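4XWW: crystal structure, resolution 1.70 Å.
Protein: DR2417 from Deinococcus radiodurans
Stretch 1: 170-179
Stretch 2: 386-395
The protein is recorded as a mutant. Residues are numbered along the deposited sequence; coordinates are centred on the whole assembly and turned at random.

Stretch 1 170-179: VLHTGDFKID
Stretch 2, residues 386-395: ELATILNLTR

This is a mostly apolar packing of one helix face against a strand and the loop that follows it, fastened at one end by a single hydrogen bond from a loop backbone amide to a helix carboxylate.

The helix, already under way before Glu-386, runs to Thr-394, its amide-to-carbonyl bonds running without a break from Ile-390 N to Glu-386 O (3.2 Å) through Arg-395 N to Leu-391 O (3.1 Å); Arg-395 then leaves helical geometry with phi/psi of 47/53. Stretch 1 arrives as strand, with phi/psi near -105/123 over 170-172, and is loop from Asp-175 on. The chains run in opposite senses: CA of Leu-171 lies 8.2 Å from CA of Thr-394, CA of Thr-173 lies 8.3 Å from CA of Ile-390, and CA of Ile-178 lies 6.2 Å from CA of Glu-386. The gap therefore narrows toward the loop end, and together the two sides bury 399 Å².

At the wide end, Leu-171 (chi1 t), in the strand, and Thr-173 (p; phi/psi -67/-20) both point toward the helix, while the side chains of Val-170 and His-172 are out of reach. Leu-171 CD1 meets Thr-394 CG2 at 4.0 Å, and Thr-173 CG2 meets Ile-390 CG2 at 3.7 Å. Both threonines present methyls here while their hydroxyls bond within their own stretches: Thr-394 OG1, with chi1 p, donates to Ile-390 O (2.6 Å), and Thr-173 OG1 donates to Gly-174 O (2.7 Å). Gly-174, at phi/psi 64/-171, adopts a positive phi that suits glycine.

Phe-176 fills the middle. Its CA-to-CB bond points sideways, but chi1 of 80° and chi2 of -78° bring the ring's end nearer the helix, where Phe-176 CZ lies 3.5 Å from Ile-390 CG1 and 3.7 Å from Leu-387 CD2. Leu-387 (m, t) likewise starts sideways and reaches inward at its tip. Ile-390, m at both chi angles, links the regions, since its CD1 also lies 4.1 Å from Ile-178 CD1.

At the narrow end, Ile-178 N donates to Glu-386 OE2 at 2.9 Å, with an almost straight N-H...O angle of 173°. Glu-386 reaches it with chi1 m and chi2 at 149°, between wells, while OE1 is bonded elsewhere in the structure. Beside this polar link, Ile-178 (m, t) sets CD1 3.8 Å from Glu-386 CB and 3.9 Å from Thr-389 CG2, so one residue supplies both the amide and an apolar plug. The end of Lys-177 leads away, and its NZ forms a salt bridge with Asp-179 OD2 (2.9 Å).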

# COMPACT_ATOMS: atom_id res chain seq x y z
N VAL A 170 3.03 31.75 21.09
CA VAL A 170 3.04 30.65 20.13
C VAL A 170 1.63 30.52 19.55
O VAL A 170 0.66 30.41 20.30
CB VAL A 170 3.45 29.31 20.79
CG1 VAL A 170 3.41 28.13 19.77
CG2 VAL A 170 4.84 29.43 21.48
N LEU A 171 1.51 30.57 18.23
CA LEU A 171 0.24 30.22 17.61
C LEU A 171 0.32 28.82 17.03
O LEU A 171 1.18 28.53 16.21
CB LEU A 171 -0.14 31.21 16.50
CG LEU A 171 -1.60 31.06 16.03
CD1 LEU A 171 -2.18 32.45 15.74
CD2 LEU A 171 -1.72 30.17 14.80
N HIS A 172 -0.58 27.96 17.48
CA HIS A 172 -0.66 26.59 16.96
C HIS A 172 -1.96 26.50 16.18
O HIS A 172 -3.03 26.73 16.73
CB HIS A 172 -0.61 25.60 18.13
CG HIS A 172 -0.49 24.16 17.70
ND1 HIS A 172 -0.16 23.16 18.59
CD2 HIS A 172 -0.65 23.57 16.50
CE1 HIS A 172 -0.13 22.00 17.94
NE2 HIS A 172 -0.42 22.22 16.68
N THR A 173 -1.88 26.21 14.88
CA THR A 173 -3.07 26.18 14.03
C THR A 173 -4.03 25.06 14.41
O THR A 173 -5.20 25.10 14.07
CB THR A 173 -2.72 26.01 12.54
OG1 THR A 173 -2.04 24.77 12.34
CG2 THR A 173 -1.86 27.16 12.05
N GLY A 174 -3.52 24.05 15.11
CA GLY A 174 -4.18 22.75 15.17
C GLY A 174 -4.19 22.13 13.79
O GLY A 174 -3.55 22.61 12.86
N ASP A 175 -4.92 21.04 13.68
CA ASP A 175 -5.20 20.45 12.37
C ASP A 175 -6.29 21.29 11.74
O ASP A 175 -7.30 21.60 12.40
CB ASP A 175 -5.63 18.99 12.52
N PHE A 176 -6.12 21.71 10.48
CA PHE A 176 -7.08 22.64 9.88
C PHE A 176 -7.11 22.65 8.37
O PHE A 176 -6.15 22.27 7.71
CB PHE A 176 -6.80 24.08 10.34
CG PHE A 176 -5.67 24.75 9.57
CD1 PHE A 176 -4.35 24.46 9.88
CD2 PHE A 176 -5.93 25.67 8.56
CE1 PHE A 176 -3.30 25.08 9.19
CE2 PHE A 176 -4.89 26.31 7.88
CZ PHE A 176 -3.57 26.00 8.18
N LYS A 177 -8.24 23.12 7.85
CA LYS A 177 -8.35 23.63 6.48
C LYS A 177 -9.00 25.00 6.60
O LYS A 177 -9.44 25.38 7.70
CB LYS A 177 -9.21 22.70 5.61
CG LYS A 177 -10.66 22.66 6.13
CD LYS A 177 -11.57 21.67 5.38
CE LYS A 177 -11.70 22.04 3.93
NZ LYS A 177 -12.95 21.36 3.36
N ILE A 178 -9.09 25.76 5.52
CA ILE A 178 -9.85 27.00 5.58
C ILE A 178 -11.07 26.83 4.70
O ILE A 178 -11.06 27.18 3.52
CB ILE A 178 -9.04 28.24 5.16
CG1 ILE A 178 -7.73 28.29 5.94
CG2 ILE A 178 -9.86 29.54 5.47
CD1 ILE A 178 -6.78 29.41 5.54
N ASP A 179 -12.13 26.29 5.29
CA ASP A 179 -13.37 26.06 4.55
C ASP A 179 -14.31 27.24 4.72
O ASP A 179 -14.74 27.56 5.84
CB ASP A 179 -14.04 24.78 5.03
CG ASP A 179 -15.06 24.25 4.03
OD1 ASP A 179 -15.71 25.06 3.33
OD2 ASP A 179 -15.23 23.02 3.96
N GLU A 386 -3.91 27.66 1.48
CA GLU A 386 -4.40 27.88 2.83
C GLU A 386 -3.25 27.97 3.82
O GLU A 386 -3.25 28.84 4.70
CB GLU A 386 -5.37 26.78 3.22
CG GLU A 386 -6.59 26.73 2.32
CD GLU A 386 -7.11 25.32 2.19
OE1 GLU A 386 -6.62 24.60 1.29
OE2 GLU A 386 -7.98 24.92 3.00
N LEU A 387 -2.26 27.12 3.66
CA LEU A 387 -1.07 27.21 4.51
C LEU A 387 -0.38 28.57 4.35
O LEU A 387 0.07 29.17 5.33
CB LEU A 387 -0.08 26.06 4.19
CG LEU A 387 -0.65 24.65 4.39
CD1 LEU A 387 0.38 23.58 3.97
CD2 LEU A 387 -1.09 24.50 5.85
N ALA A 388 -0.29 29.05 3.10
CA ALA A 388 0.29 30.37 2.84
C ALA A 388 -0.50 31.50 3.51
O ALA A 388 0.06 32.47 4.03
CB ALA A 388 0.38 30.62 1.35
N THR A 389 -1.82 31.37 3.50
CA THR A 389 -2.67 32.36 4.11
C THR A 389 -2.33 32.51 5.60
O THR A 389 -2.16 33.62 6.11
CB THR A 389 -4.16 32.01 3.95
OG1 THR A 389 -4.55 32.26 2.59
CG2 THR A 389 -5.03 32.86 4.88
N ILE A 390 -2.17 31.38 6.28
CA ILE A 390 -1.81 31.41 7.69
C ILE A 390 -0.42 32.02 7.92
O ILE A 390 -0.23 32.86 8.82
CB ILE A 390 -1.87 30.02 8.30
CG1 ILE A 390 -3.30 29.45 8.16
CG2 ILE A 390 -1.38 30.07 9.79
CD1 ILE A 390 -4.38 30.37 8.73
N LEU A 391 0.56 31.58 7.13
CA LEU A 391 1.91 32.14 7.22
C LEU A 391 1.90 33.64 6.94
O LEU A 391 2.61 34.39 7.61
CB LEU A 391 2.85 31.41 6.24
CG LEU A 391 3.37 30.05 6.74
CD1 LEU A 391 3.63 29.09 5.60
CD2 LEU A 391 4.64 30.24 7.57
N ASN A 392 1.10 34.10 5.98
CA ASN A 392 1.05 35.53 5.65
C ASN A 392 0.34 36.36 6.72
O ASN A 392 0.71 37.50 6.98
CB ASN A 392 0.37 35.76 4.30
CG ASN A 392 1.24 35.37 3.10
OD1 ASN A 392 2.47 35.42 3.17
ND2 ASN A 392 0.60 34.99 2.00
N LEU A 393 -0.69 35.78 7.33
CA LEU A 393 -1.45 36.48 8.36
C LEU A 393 -0.70 36.58 9.68
O LEU A 393 -0.79 37.59 10.38
CB LEU A 393 -2.80 35.78 8.57
CG LEU A 393 -3.87 36.00 7.51
CD1 LEU A 393 -5.09 35.17 7.85
CD2 LEU A 393 -4.26 37.50 7.45
N THR A 394 0.03 35.52 10.03
CA THR A 394 0.72 35.47 11.33
C THR A 394 2.10 36.11 11.30
O THR A 394 2.58 36.59 12.35
CB THR A 394 0.85 34.04 11.85
OG1 THR A 394 1.43 33.21 10.84
CG2 THR A 394 -0.51 33.49 12.24
N ARG A 395 2.74 36.14 10.14
CA ARG A 395 4.06 36.77 10.01
C ARG A 395 5.02 36.35 11.13
O ARG A 395 5.57 37.20 11.83
CB ARG A 395 3.92 38.30 10.01
CG ARG A 395 3.52 38.88 8.66
CD ARG A 395 2.40 39.92 8.79
NE ARG A 395 2.73 41.00 9.71
CZ ARG A 395 1.82 41.71 10.37
NH1 ARG A 395 0.54 41.44 10.22
NH2 ARG A 395 2.20 42.68 11.20